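Local coordinates for ancylostoma secreted protein 2 (Necator americanus, PDB 4NUK), which is a secreted hookworm protein of the CAP family that binds zinc or copper through two histidines, though its biological role is not established, at residues S44-Q49 with K205-A210; A58-K63 with K191-S196; C84-S89 with E99-S104; K120-E125 with V146-Q151. All coordinates share one frame; numbering follows the deposited sequence.

Contact 1: residues S44-Q49 with K205-A210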
loop_
_atom_site.group_PDB
_atom_site.type_symbol
_atom_site.label_atom_id
_atom_site.label_comp_id
_atom_site.label_asym_id
_atom_site.label_seq_id
_atom_site.Cartn_x
_atom_site.Cartn_y
_atom_site.Cartn_z
ATOM N N SER A 44 4.349 11.547 -2.698
ATOM C CA SER A 44 3.438 12.656 -2.939
ATOM C C SER A 44 2.717 13.041 -1.674
ATOM O O SER A 44 2.371 14.193 -1.495
ATOM C CB SER A 44 2.419 12.314 -4.028
ATOM O OG SER A 44 1.444 11.409 -3.535
ATOM N N VAL A 45 2.480 12.073 -0.796
ATOM C CA VAL A 45 1.867 12.362 0.498
ATOM C C VAL A 45 2.863 13.042 1.424
ATOM O O VAL A 45 2.563 14.077 2.021
ATOM C CB VAL A 45 1.323 11.089 1.164
ATOM C CG1 VAL A 45 0.872 11.370 2.597
ATOM C CG2 VAL A 45 0.171 10.536 0.351
ATOM N N ALA A 46 4.051 12.457 1.542
ATOM C CA ALA A 46 5.125 13.053 2.327
ATOM C C ALA A 46 5.350 14.528 1.982
ATOM O O ALA A 46 5.588 15.345 2.868
ATOM C CB ALA A 46 6.413 12.271 2.151
ATOM N N LEU A 47 5.240 14.860 0.697
ATOM C CA LEU A 47 5.538 16.210 0.202
ATOM C C LEU A 47 4.391 17.221 0.326
ATOM O O LEU A 47 4.538 18.380 -0.044
ATOM C CB LEU A 47 6.003 16.135 -1.254
ATOM C CG LEU A 47 7.291 15.350 -1.520
ATOM C CD1 LEU A 47 7.568 15.267 -3.013
ATOM C CD2 LEU A 47 8.461 15.974 -0.786
ATOM N N GLY A 48 3.247 16.781 0.835
ATOM C CA GLY A 48 2.117 17.664 1.042
ATOM C C GLY A 48 1.348 17.899 -0.236
ATOM O O GLY A 48 0.609 18.869 -0.349
ATOM N N GLN A 49 1.501 16.997 -1.196
ATOM C CA GLN A 49 0.918 17.191 -2.518
ATOM C C GLN A 49 -0.242 16.243 -2.804
ATOM O O GLN A 49 -0.639 16.075 -3.961
ATOM C CB GLN A 49 1.995 17.013 -3.590
ATOM C CG GLN A 49 3.231 17.894 -3.394
ATOM C CD GLN A 49 4.445 17.402 -4.184
ATOM O OE1 GLN A 49 4.404 16.347 -4.834
ATOM N NE2 GLN A 49 5.537 18.166 -4.125
ATOM N N LYS A 205 12.304 13.255 -3.288
ATOM C CA LYS A 205 11.070 12.505 -3.121
ATOM C C LYS A 205 10.473 12.669 -1.735
ATOM O O LYS A 205 9.276 12.493 -1.543
ATOM C CB LYS A 205 11.308 11.035 -3.437
ATOM C CG LYS A 205 11.650 10.791 -4.888
ATOM C CD LYS A 205 11.865 9.319 -5.132
ATOM C CE LYS A 205 12.263 9.045 -6.568
ATOM N NZ LYS A 205 12.606 7.605 -6.739
ATOM N N GLY A 206 11.301 13.011 -0.764
ATOM C CA GLY A 206 10.797 13.247 0.573
ATOM C C GLY A 206 10.635 11.993 1.393
ATOM O O GLY A 206 9.963 12.009 2.419
ATOM N N LEU A 207 11.270 10.912 0.957
ATOM C CA LEU A 207 11.234 9.643 1.683
ATOM C C LEU A 207 12.601 9.297 2.262
ATOM O O LEU A 207 13.626 9.534 1.627
ATOM C CB LEU A 207 10.822 8.503 0.752
ATOM C CG LEU A 207 9.704 8.717 -0.261
ATOM C CD1 LEU A 207 9.598 7.513 -1.203
ATOM C CD2 LEU A 207 8.391 8.973 0.457
ATOM N N CYS A 208 12.622 8.715 3.455
ATOM C CA CYS A 208 13.847 8.153 3.985
ATOM C C CYS A 208 14.398 7.123 3.012
ATOM O O CYS A 208 13.669 6.243 2.569
ATOM C CB CYS A 208 13.586 7.500 5.332
ATOM S SG CYS A 208 12.901 8.644 6.542
ATOM N N SER A 209 15.681 7.240 2.674
ATOM C CA SER A 209 16.324 6.285 1.777
ATOM C C SER A 209 16.223 4.882 2.359
ATOM O O SER A 209 16.162 4.715 3.575
ATOM C CB SER A 209 17.805 6.631 1.593
ATOM O OG SER A 209 18.004 8.019 1.411
ATOM N N ALA A 210 16.218 3.872 1.496
ATOM C CA ALA A 210 16.336 2.489 1.957
ATOM C C ALA A 210 17.765 2.215 2.432
ATOM O O ALA A 210 18.624 1.853 1.629
ATOM C CB ALA A 210 15.952 1.526 0.845
ATOM O OXT ALA A 210 18.105 2.360 3.612
#
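Ala46 and Gly206 bring the two backbones closest, with their CA atoms 5.9 Å apart, where the end of helix 28-46 meets the loop just before the short strand 207-208. Ala46 points its methyl group at this loop. Its CB lies 3.6 Å from the carbonyl O of Gly206 and 4.2 Å from CD2 of Leu207. That second pair is the apolar contact between side chains here. Leu47 works differently. Its CG is anti to the carbonyl carbon (chi1 -62°), and this swings the isobutyl group over the Lys205 peptide. CG of Leu47 comes within 3.5 Å of the O of Lys205, and both methyl groups lie close to the same oxygen. That oxygen also accepts a hydrogen bond from the hydroxyl of Ser43. The helix closes with a Schellman motif. Gly48 has positive phi, Gln49 N bonds back to Ser44 O, and Gly48 N bonds to Val45 O. This turn ends the long helix of the CAP domain beside the C-terminal tail. Gly206 has positive phi too, and its CA sits 3.8 Å from CD2 of Leu47. Beyond it, Leu207 rests on Met64 and Thr66 of strand 64-69, the neighbour of strand 207-208 in the sheet. Cys208 anchors the tail through its disulfide to Cys198.

Contact 2: residues A58-K63 with K191-S196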
loop_
_atom_site.group_PDB
_atom_site.type_symbol
_atom_site.label_atom_id
_atom_site.label_comp_id
_atom_site.label_asym_id
_atom_site.label_seq_id
_atom_site.Cartn_x
_atom_site.Cartn_y
_atom_site.Cartn_z
ATOM N N ALA A 58 -3.065 16.112 2.666
ATOM C CA ALA A 58 -2.584 15.326 3.791
ATOM C C ALA A 58 -1.320 15.985 4.301
ATOM O O ALA A 58 -0.526 16.469 3.506
ATOM C CB ALA A 58 -2.309 13.895 3.380
ATOM N N PRO A 59 -1.129 16.001 5.628
ATOM C CA PRO A 59 0.071 16.595 6.238
ATOM C C PRO A 59 1.362 16.001 5.694
ATOM O O PRO A 59 1.434 14.800 5.408
ATOM C CB PRO A 59 -0.078 16.264 7.731
ATOM C CG PRO A 59 -1.158 15.229 7.820
ATOM C CD PRO A 59 -2.051 15.448 6.638
ATOM N N LYS A 60 2.369 16.855 5.531
ATOM C CA LYS A 60 3.690 16.413 5.140
ATOM C C LYS A 60 4.136 15.334 6.120
ATOM O O LYS A 60 3.669 15.303 7.256
ATOM C CB LYS A 60 4.655 17.600 5.166
ATOM C CG LYS A 60 4.336 18.685 4.156
ATOM C CD LYS A 60 5.169 19.938 4.402
ATOM C CE LYS A 60 4.964 20.992 3.304
ATOM N NZ LYS A 60 4.975 22.384 3.862
ATOM N N ALA A 61 5.022 14.442 5.688
ATOM C CA ALA A 61 5.528 13.413 6.583
ATOM C C ALA A 61 6.992 13.653 6.943
ATOM O O ALA A 61 7.813 13.953 6.074
ATOM C CB ALA A 61 5.358 12.059 5.963
ATOM N N ALA A 62 7.317 13.499 8.225
ATOM C CA ALA A 62 8.670 13.760 8.726
ATOM C C ALA A 62 9.692 12.694 8.331
ATOM O O ALA A 62 10.875 13.007 8.153
ATOM C CB ALA A 62 8.653 13.943 10.245
ATOM N N LYS A 63 9.240 11.443 8.197
ATOM C CA LYS A 63 10.129 10.338 7.845
ATOM C C LYS A 63 9.386 9.180 7.176
ATOM O O LYS A 63 9.359 8.057 7.686
ATOM C CB LYS A 63 10.877 9.835 9.075
ATOM C CG LYS A 63 9.979 9.384 10.205
ATOM C CD LYS A 63 10.790 8.921 11.403
ATOM C CE LYS A 63 11.746 7.799 11.015
ATOM N NZ LYS A 63 12.394 7.180 12.212
ATOM N N LYS A 191 4.072 13.479 11.539
ATOM C CA LYS A 191 3.914 14.682 10.736
ATOM C C LYS A 191 5.122 15.613 10.856
ATOM O O LYS A 191 5.792 15.663 11.889
ATOM C CB LYS A 191 2.611 15.401 11.101
ATOM C CG LYS A 191 1.371 14.720 10.552
ATOM C CD LYS A 191 0.184 14.846 11.522
ATOM C CE LYS A 191 -0.007 16.272 11.982
ATOM N NZ LYS A 191 -1.205 16.410 12.824
ATOM N N GLY A 192 5.391 16.347 9.787
ATOM C CA GLY A 192 6.475 17.308 9.776
ATOM C C GLY A 192 7.032 17.487 8.387
ATOM O O GLY A 192 6.545 16.872 7.432
ATOM N N GLU A 193 8.052 18.332 8.277
ATOM C CA GLU A 193 8.720 18.569 7.005
ATOM C C GLU A 193 9.354 17.280 6.494
ATOM O O GLU A 193 9.896 16.500 7.275
ATOM C CB GLU A 193 9.796 19.663 7.144
ATOM C CG GLU A 193 9.292 21.025 7.627
ATOM C CD GLU A 193 8.249 21.655 6.696
ATOM O OE1 GLU A 193 8.214 21.309 5.485
ATOM O OE2 GLU A 193 7.460 22.497 7.187
ATOM N N PRO A 194 9.299 17.060 5.176
ATOM C CA PRO A 194 9.817 15.844 4.546
ATOM C C PRO A 194 11.282 15.647 4.887
ATOM O O PRO A 194 12.004 16.636 5.016
ATOM C CB PRO A 194 9.690 16.145 3.051
ATOM C CG PRO A 194 8.671 17.238 2.954
ATOM C CD PRO A 194 8.828 18.048 4.190
ATOM N N CYS A 195 11.716 14.395 5.020
ATOM C CA CYS A 195 13.122 14.083 5.299
ATOM C C CYS A 195 13.540 14.511 6.716
ATOM O O CYS A 195 14.544 14.032 7.238
ATOM C CB CYS A 195 14.066 14.727 4.258
ATOM S SG CYS A 195 14.113 14.064 2.520
ATOM N N SER A 196 12.764 15.391 7.345
ATOM C CA SER A 196 13.193 16.046 8.592
ATOM C C SER A 196 13.521 15.141 9.791
ATOM O O SER A 196 14.074 15.615 10.784
ATOM C CB SER A 196 12.182 17.118 9.024
ATOM O OG SER A 196 11.149 16.582 9.842
HETATM O O HOH W 1 9.814 12.188 5.078
#
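Ala61 and Lys191 face each other in a single beta bridge, with CA atoms 4.6 Å apart. The hydrogen bond across the contact runs from Gly192 N to Lys60 O, 3.2 Å long. It is fairly straight, at 162°, but the donor stands well above the carbonyl plane. CA-H...O contacts continue the pairing past the bridge. Pro194 CA approaches Ala61 O at 3.2 Å, and Ala62 CA points almost straight at Glu193 O at 3.3 Å. A water adds a further link, donating to Ala61 O and accepting from Cys195 N. Glu193 to Ser196 form a type II beta turn. Inside it, the hydroxyl of Ser196 gives a weak hydrogen bond back to Glu193 O.

Charge plays a smaller part. Lys60 and Glu193 lie side by side and point the same way, in a long salt bridge of 3.8 Å from Lys60 NZ to Glu193 OE1. The amine of Lys191 goes elsewhere, to the carbonyl of Gln133.

An apolar contact flanks the bridge. Pro59 CB meets Lys191 CG at 3.5 Å, as the lysine chain crosses the ring obliquely with bends at chi2 and chi3. Separately, the methyl group of Ala62 meets two oxygens. Its CB touches both Lys191 O and Ser196 OG, each at 3.7 Å.

The contact joins two loops at one end of the fold. Residues 58-63 connect helix 28-46 to strand 64-69, and Ala61 packs on Ala46 of that helix. Residues 191-196 lead to strand 201-202, and Cys195 is tied to Cys201 of that strand by a disulfide.

Contact 3: residues C84-S89 with E99-S104. With NI (nickel (II) ion), chain B.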
loop_
_atom_site.group_PDB
_atom_site.type_symbol
_atom_site.label_atom_id
_atom_site.label_comp_id
_atom_site.label_asym_id
_atom_site.label_seq_id
_atom_site.Cartn_x
_atom_site.Cartn_y
_atom_site.Cartn_z
ATOM N N CYS A 84 -8.782 -17.522 -5.075
ATOM C CA CYS A 84 -9.810 -16.906 -5.908
ATOM C C CYS A 84 -11.128 -16.669 -5.158
ATOM O O CYS A 84 -12.206 -16.966 -5.665
ATOM C CB CYS A 84 -10.037 -17.740 -7.188
ATOM S SG CYS A 84 -8.691 -17.587 -8.411
ATOM N N VAL A 85 -11.027 -16.150 -3.942
ATOM C CA VAL A 85 -12.189 -15.694 -3.205
ATOM C C VAL A 85 -11.935 -14.286 -2.678
ATOM O O VAL A 85 -10.909 -14.033 -2.040
ATOM C CB VAL A 85 -12.526 -16.632 -2.045
ATOM C CG1 VAL A 85 -13.264 -15.876 -0.966
ATOM C CG2 VAL A 85 -13.364 -17.779 -2.545
ATOM N N PHE A 86 -12.853 -13.362 -2.951
ATOM C CA PHE A 86 -12.626 -11.965 -2.566
ATOM C C PHE A 86 -12.783 -11.801 -1.058
ATOM O O PHE A 86 -13.855 -11.476 -0.565
ATOM C CB PHE A 86 -13.539 -11.002 -3.339
ATOM C CG PHE A 86 -13.147 -9.554 -3.207
ATOM C CD1 PHE A 86 -12.189 -9.004 -4.032
ATOM C CD2 PHE A 86 -13.733 -8.745 -2.257
ATOM C CE1 PHE A 86 -11.821 -7.657 -3.909
ATOM C CE2 PHE A 86 -13.371 -7.400 -2.137
ATOM C CZ PHE A 86 -12.421 -6.859 -2.971
ATOM N N LYS A 87 -11.699 -12.042 -0.328
ATOM C CA LYS A 87 -11.766 -12.055 1.126
ATOM C C LYS A 87 -10.411 -11.708 1.720
ATOM O O LYS A 87 -9.379 -12.181 1.247
ATOM C CB LYS A 87 -12.208 -13.440 1.602
ATOM C CG LYS A 87 -12.342 -13.571 3.100
ATOM C CD LYS A 87 -13.000 -14.907 3.483
ATOM C CE LYS A 87 -12.779 -15.251 4.966
ATOM N NZ LYS A 87 -13.386 -14.273 5.931
ATOM N N HIS A 88 -10.402 -10.877 2.753
ATOM C CA HIS A 88 -9.162 -10.663 3.474
ATOM C C HIS A 88 -8.738 -11.989 4.097
ATOM O O HIS A 88 -9.580 -12.734 4.585
ATOM C CB HIS A 88 -9.324 -9.584 4.537
ATOM C CG HIS A 88 -9.111 -8.201 4.009
ATOM N ND1 HIS A 88 -7.890 -7.770 3.535
ATOM C CD2 HIS A 88 -9.966 -7.165 3.853
ATOM C CE1 HIS A 88 -8.000 -6.524 3.112
ATOM N NE2 HIS A 88 -9.249 -6.135 3.291
ATOM N N SER A 89 -7.446 -12.309 4.035
ATOM C CA SER A 89 -6.955 -13.540 4.655
ATOM C C SER A 89 -7.027 -13.397 6.173
ATOM O O SER A 89 -7.114 -12.275 6.682
ATOM C CB SER A 89 -5.527 -13.827 4.210
ATOM O OG SER A 89 -4.671 -12.739 4.517
ATOM N N GLU A 99 -2.609 -6.159 4.662
ATOM C CA GLU A 99 -3.145 -6.664 3.409
ATOM C C GLU A 99 -4.133 -5.694 2.781
ATOM O O GLU A 99 -5.012 -5.155 3.468
ATOM C CB GLU A 99 -3.853 -7.998 3.628
ATOM C CG GLU A 99 -4.272 -8.707 2.332
ATOM C CD GLU A 99 -4.920 -10.054 2.611
ATOM O OE1 GLU A 99 -6.066 -10.051 3.118
ATOM O OE2 GLU A 99 -4.271 -11.106 2.372
ATOM N N ASN A 100 -3.973 -5.468 1.477
ATOM C CA ASN A 100 -4.958 -4.753 0.692
ATOM C C ASN A 100 -5.481 -5.710 -0.367
ATOM O O ASN A 100 -4.715 -6.524 -0.890
ATOM C CB ASN A 100 -4.363 -3.503 0.017
ATOM C CG ASN A 100 -4.224 -2.322 0.961
ATOM O OD1 ASN A 100 -4.796 -2.304 2.059
ATOM N ND2 ASN A 100 -3.447 -1.320 0.536
ATOM N N ILE A 101 -6.778 -5.628 -0.679
ATOM C CA ILE A 101 -7.334 -6.428 -1.774
ATOM C C ILE A 101 -8.122 -5.618 -2.775
ATOM O O ILE A 101 -8.626 -4.543 -2.467
ATOM C CB ILE A 101 -8.175 -7.649 -1.314
ATOM C CG1 ILE A 101 -9.521 -7.246 -0.724
ATOM C CG2 ILE A 101 -7.392 -8.554 -0.371
ATOM C CD1 ILE A 101 -10.382 -8.483 -0.374
ATOM N N PHE A 102 -8.222 -6.151 -3.986
ATOM C CA PHE A 102 -8.886 -5.452 -5.071
ATOM C C PHE A 102 -9.268 -6.437 -6.147
ATOM O O PHE A 102 -8.553 -7.412 -6.391
ATOM C CB PHE A 102 -7.932 -4.418 -5.666
ATOM C CG PHE A 102 -8.438 -3.754 -6.925
ATOM C CD1 PHE A 102 -9.274 -2.651 -6.852
ATOM C CD2 PHE A 102 -8.030 -4.200 -8.166
ATOM C CE1 PHE A 102 -9.723 -2.030 -8.006
ATOM C CE2 PHE A 102 -8.464 -3.589 -9.316
ATOM C CZ PHE A 102 -9.318 -2.497 -9.241
ATOM N N MET A 103 -10.388 -6.171 -6.805
ATOM C CA MET A 103 -10.747 -6.931 -7.988
ATOM C C MET A 103 -11.206 -6.051 -9.151
ATOM O O MET A 103 -11.815 -5.004 -8.962
ATOM C CB MET A 103 -11.806 -7.993 -7.671
ATOM C CG MET A 103 -13.134 -7.455 -7.186
ATOM S SD MET A 103 -14.518 -8.458 -7.794
ATOM C CE MET A 103 -14.652 -7.822 -9.459
ATOM N N SER A 104 -10.876 -6.494 -10.356
ATOM C CA SER A 104 -11.442 -5.966 -11.575
ATOM C C SER A 104 -12.292 -7.060 -12.203
ATOM O O SER A 104 -11.915 -8.229 -12.174
ATOM C CB SER A 104 -10.328 -5.600 -12.544
ATOM O OG SER A 104 -10.859 -5.362 -13.833
HETATM NI NI NI B . -9.849 -3.993 3.766
#
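The metal site of the CAP domain draws one of its two histidine ligands, His88, from this contact, where a loop lies against strand 98-104. The loop runs nearly antiparallel to the strand, and its His88 NE2 binds the nickel at 2.3 Å. The other ring nitrogen of His88, ND1, gives a hydrogen bond to Glu99 OE1, 3.0 Å long. The ring and the carboxylate are nearly coplanar, 20° apart, and OE1 receives ND1 on its anti lone pair. Glu99 OE1 takes Ser89 N on its syn lone pair, at 2.8 Å. Ser89 OG donates a hydrogen bond to Glu99 OE2 at 2.7 Å, from above the carboxylate plane. Glu99 reaches this far because its CG is anti to the backbone N (chi1 -172°) and the chain stays extended. OE2 also receives Asn80 ND2 and Gln176 NE2.

Farther along the strand the contact is apolar. Ile101 lays CD1 over the centre of the Phe86 ring, 3.6 Å from its centroid, in a CH-pi contact. CG1 of Ile101 lies over one face of the His88 ring, offset toward its rim. Met103 CG touches Phe86 CE1 at 3.5 Å, and its SD makes an oblique Met-aromatic contact with the same ring.

Five hydrogen bonds thus grip the buried carboxylate and fix its rotation. Its bond to ND1 probably helps hold the imidazole in place and is consistent with a proton on ND1, which would leave the NE2 lone pair for the metal.

Contact 4: residues K120-E125 with V146-Q151. With NI (nickel (II) ion), chain B.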
loop_
_atom_site.group_PDB
_atom_site.type_symbol
_atom_site.label_atom_id
_atom_site.label_comp_id
_atom_site.label_asym_id
_atom_site.label_seq_id
_atom_site.Cartn_x
_atom_site.Cartn_y
_atom_site.Cartn_z
ATOM N N LYS A 120 -4.181 2.682 -7.485
ATOM C CA LYS A 120 -4.932 3.928 -7.629
ATOM C C LYS A 120 -6.176 3.896 -6.773
ATOM O O LYS A 120 -6.493 4.869 -6.081
ATOM C CB LYS A 120 -5.305 4.187 -9.089
ATOM C CG LYS A 120 -4.136 4.703 -9.902
ATOM C CD LYS A 120 -4.520 4.925 -11.366
ATOM C CE LYS A 120 -3.416 5.658 -12.115
ATOM N NZ LYS A 120 -3.805 5.987 -13.513
ATOM N N ALA A 121 -6.876 2.769 -6.830
ATOM C CA ALA A 121 -8.119 2.608 -6.102
ATOM C C ALA A 121 -7.904 2.620 -4.589
ATOM O O ALA A 121 -8.724 3.161 -3.867
ATOM C CB ALA A 121 -8.819 1.337 -6.540
ATOM N N TRP A 122 -6.805 2.027 -4.114
ATOM C CA TRP A 122 -6.502 2.033 -2.681
ATOM C C TRP A 122 -6.121 3.435 -2.243
ATOM O O TRP A 122 -6.641 3.964 -1.262
ATOM C CB TRP A 122 -5.371 1.051 -2.330
ATOM C CG TRP A 122 -5.709 -0.386 -2.579
ATOM C CD1 TRP A 122 -6.935 -0.963 -2.474
ATOM C CD2 TRP A 122 -4.814 -1.422 -3.000
ATOM N NE1 TRP A 122 -6.863 -2.286 -2.796
ATOM C CE2 TRP A 122 -5.569 -2.600 -3.116
ATOM C CE3 TRP A 122 -3.439 -1.473 -3.261
ATOM C CZ2 TRP A 122 -5.003 -3.817 -3.488
ATOM C CZ3 TRP A 122 -2.879 -2.675 -3.643
ATOM C CH2 TRP A 122 -3.658 -3.833 -3.752
ATOM N N PHE A 123 -5.204 4.042 -2.977
ATOM C CA PHE A 123 -4.796 5.398 -2.653
ATOM C C PHE A 123 -5.998 6.343 -2.720
ATOM O O PHE A 123 -6.155 7.225 -1.879
ATOM C CB PHE A 123 -3.686 5.869 -3.600
ATOM C CG PHE A 123 -3.064 7.166 -3.187
ATOM C CD1 PHE A 123 -2.187 7.214 -2.114
ATOM C CD2 PHE A 123 -3.375 8.343 -3.848
ATOM C CE1 PHE A 123 -1.621 8.402 -1.719
ATOM C CE2 PHE A 123 -2.818 9.542 -3.444
ATOM C CZ PHE A 123 -1.939 9.574 -2.380
ATOM N N GLY A 124 -6.857 6.130 -3.710
ATOM C CA GLY A 124 -8.008 6.984 -3.923
ATOM C C GLY A 124 -8.884 7.175 -2.707
ATOM O O GLY A 124 -9.712 8.070 -2.686
ATOM N N GLU A 125 -8.720 6.346 -1.688
ATOM C CA GLU A 125 -9.563 6.486 -0.504
ATOM C C GLU A 125 -9.366 7.832 0.206
ATOM O O GLU A 125 -10.286 8.362 0.823
ATOM C CB GLU A 125 -9.346 5.320 0.462
ATOM C CG GLU A 125 -10.081 4.056 0.056
ATOM C CD GLU A 125 -9.591 2.816 0.778
ATOM O OE1 GLU A 125 -8.773 2.927 1.723
ATOM O OE2 GLU A 125 -10.011 1.712 0.372
ATOM N N VAL A 146 -10.920 4.072 5.220
ATOM C CA VAL A 146 -9.763 4.462 4.417
ATOM C C VAL A 146 -8.555 3.573 4.690
ATOM O O VAL A 146 -7.413 4.016 4.551
ATOM C CB VAL A 146 -9.339 5.918 4.688
ATOM C CG1 VAL A 146 -10.416 6.874 4.236
ATOM C CG2 VAL A 146 -9.018 6.109 6.159
ATOM N N GLY A 147 -8.810 2.327 5.073
ATOM C CA GLY A 147 -7.767 1.446 5.562
ATOM C C GLY A 147 -6.820 0.926 4.498
ATOM O O GLY A 147 -5.767 0.347 4.795
ATOM N N HIS A 148 -7.187 1.108 3.243
ATOM C CA HIS A 148 -6.305 0.660 2.182
ATOM C C HIS A 148 -5.318 1.755 1.875
ATOM O O HIS A 148 -4.148 1.491 1.612
ATOM C CB HIS A 148 -7.109 0.263 0.953
ATOM C CG HIS A 148 -7.937 -0.968 1.163
ATOM N ND1 HIS A 148 -8.992 -1.312 0.345
ATOM C CD2 HIS A 148 -7.859 -1.941 2.100
ATOM C CE1 HIS A 148 -9.533 -2.436 0.774
ATOM N NE2 HIS A 148 -8.864 -2.838 1.838
ATOM N N TYR A 149 -5.798 2.990 1.914
ATOM C CA TYR A 149 -4.916 4.140 1.815
ATOM C C TYR A 149 -3.936 4.178 2.985
ATOM O O TYR A 149 -2.735 4.328 2.780
ATOM C CB TYR A 149 -5.715 5.450 1.766
ATOM C CG TYR A 149 -4.884 6.660 2.124
ATOM C CD1 TYR A 149 -4.020 7.233 1.199
ATOM C CD2 TYR A 149 -4.943 7.207 3.395
ATOM C CE1 TYR A 149 -3.244 8.321 1.526
ATOM C CE2 TYR A 149 -4.177 8.305 3.740
ATOM C CZ TYR A 149 -3.326 8.859 2.803
ATOM O OH TYR A 149 -2.567 9.953 3.145
ATOM N N THR A 150 -4.444 4.047 4.211
ATOM C CA THR A 150 -3.582 4.180 5.386
ATOM C C THR A 150 -2.468 3.129 5.373
ATOM O O THR A 150 -1.357 3.407 5.784
ATOM C CB THR A 150 -4.359 4.135 6.717
ATOM O OG1 THR A 150 -5.048 2.892 6.829
ATOM C CG2 THR A 150 -5.382 5.287 6.799
ATOM N N GLN A 151 -2.760 1.936 4.883
ATOM C CA GLN A 151 -1.740 0.911 4.789
ATOM C C GLN A 151 -0.737 1.242 3.683
ATOM O O GLN A 151 0.447 0.908 3.782
ATOM C CB GLN A 151 -2.365 -0.477 4.587
ATOM C CG GLN A 151 -1.357 -1.622 4.431
ATOM C CD GLN A 151 -0.393 -1.783 5.614
ATOM O OE1 GLN A 151 0.682 -1.183 5.638
ATOM N NE2 GLN A 151 -0.765 -2.624 6.580
HETATM NI NI NI B . -9.849 -3.993 3.766
#
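Glu125, at the start of the short helix 125-128 that follows helix 111-123, reaches across to the start of helix 147-152, which carries the metal ligand His148 of the CAP domain. The tightly packed part centres on this glutamate. Its OE1 accepts two backbone N-H groups from the first turn of helix 147-152. His148 N lies 2.9 Å from Glu125 OE1, on the syn lone pair. Tyr149 N lies 3.0 Å from Glu125 OE1 and comes from above the carboxylate plane, with the straighter bond (160°). Such a carboxylate at a helix start is probably favoured by the helix dipole.

Side chains close in around these bonds. Tyr149 turns a ring edge toward the face of Phe123 in an offset edge-to-face pair, centroids 5.5 Å apart and planes at 62°. Phe123 has CG anti to the backbone N (chi1 -171°), which sets its ring alongside that of Tyr149. Both rings also pack on Val45 of helix 28-46. Tyr149 CB touches Glu125 CB at 3.9 Å. Trp122 is buried, and its NE1 bonds to Ile101 O on strand 98-104. It meets the near side of His148 obliquely, with CD1 of Trp122 3.5 Å from ND1 of His148.

The more exposed side lies at the metal, where His148 is only partly buried. NE2 of His148 binds the nickel at 2.5 Å, and NE2 of His88 is the second protein ligand.

Contacts 3 and 4 meet at the nickel. They also touch through a hydrogen bond from Asn100 ND2 to His148 O. Contact 4 lies nearest the chain centre, about 7 Å from it. A glutamate appears in both, binding the histidine ring in contact 3 and backbone N-H groups in contact 4. Contacts 1 and 2 lie at the other end of the fold and adjoin through Ala46 O and Ala61 N. Contact 1 is buried, with alkyl side chains against a loop backbone, whereas contact 2 is partly exposed and rests on backbone pairing. Val45 of contact 1 packs on Phe123 of contact 4, linking the region of contacts 1 and 2 to the centre of the fold.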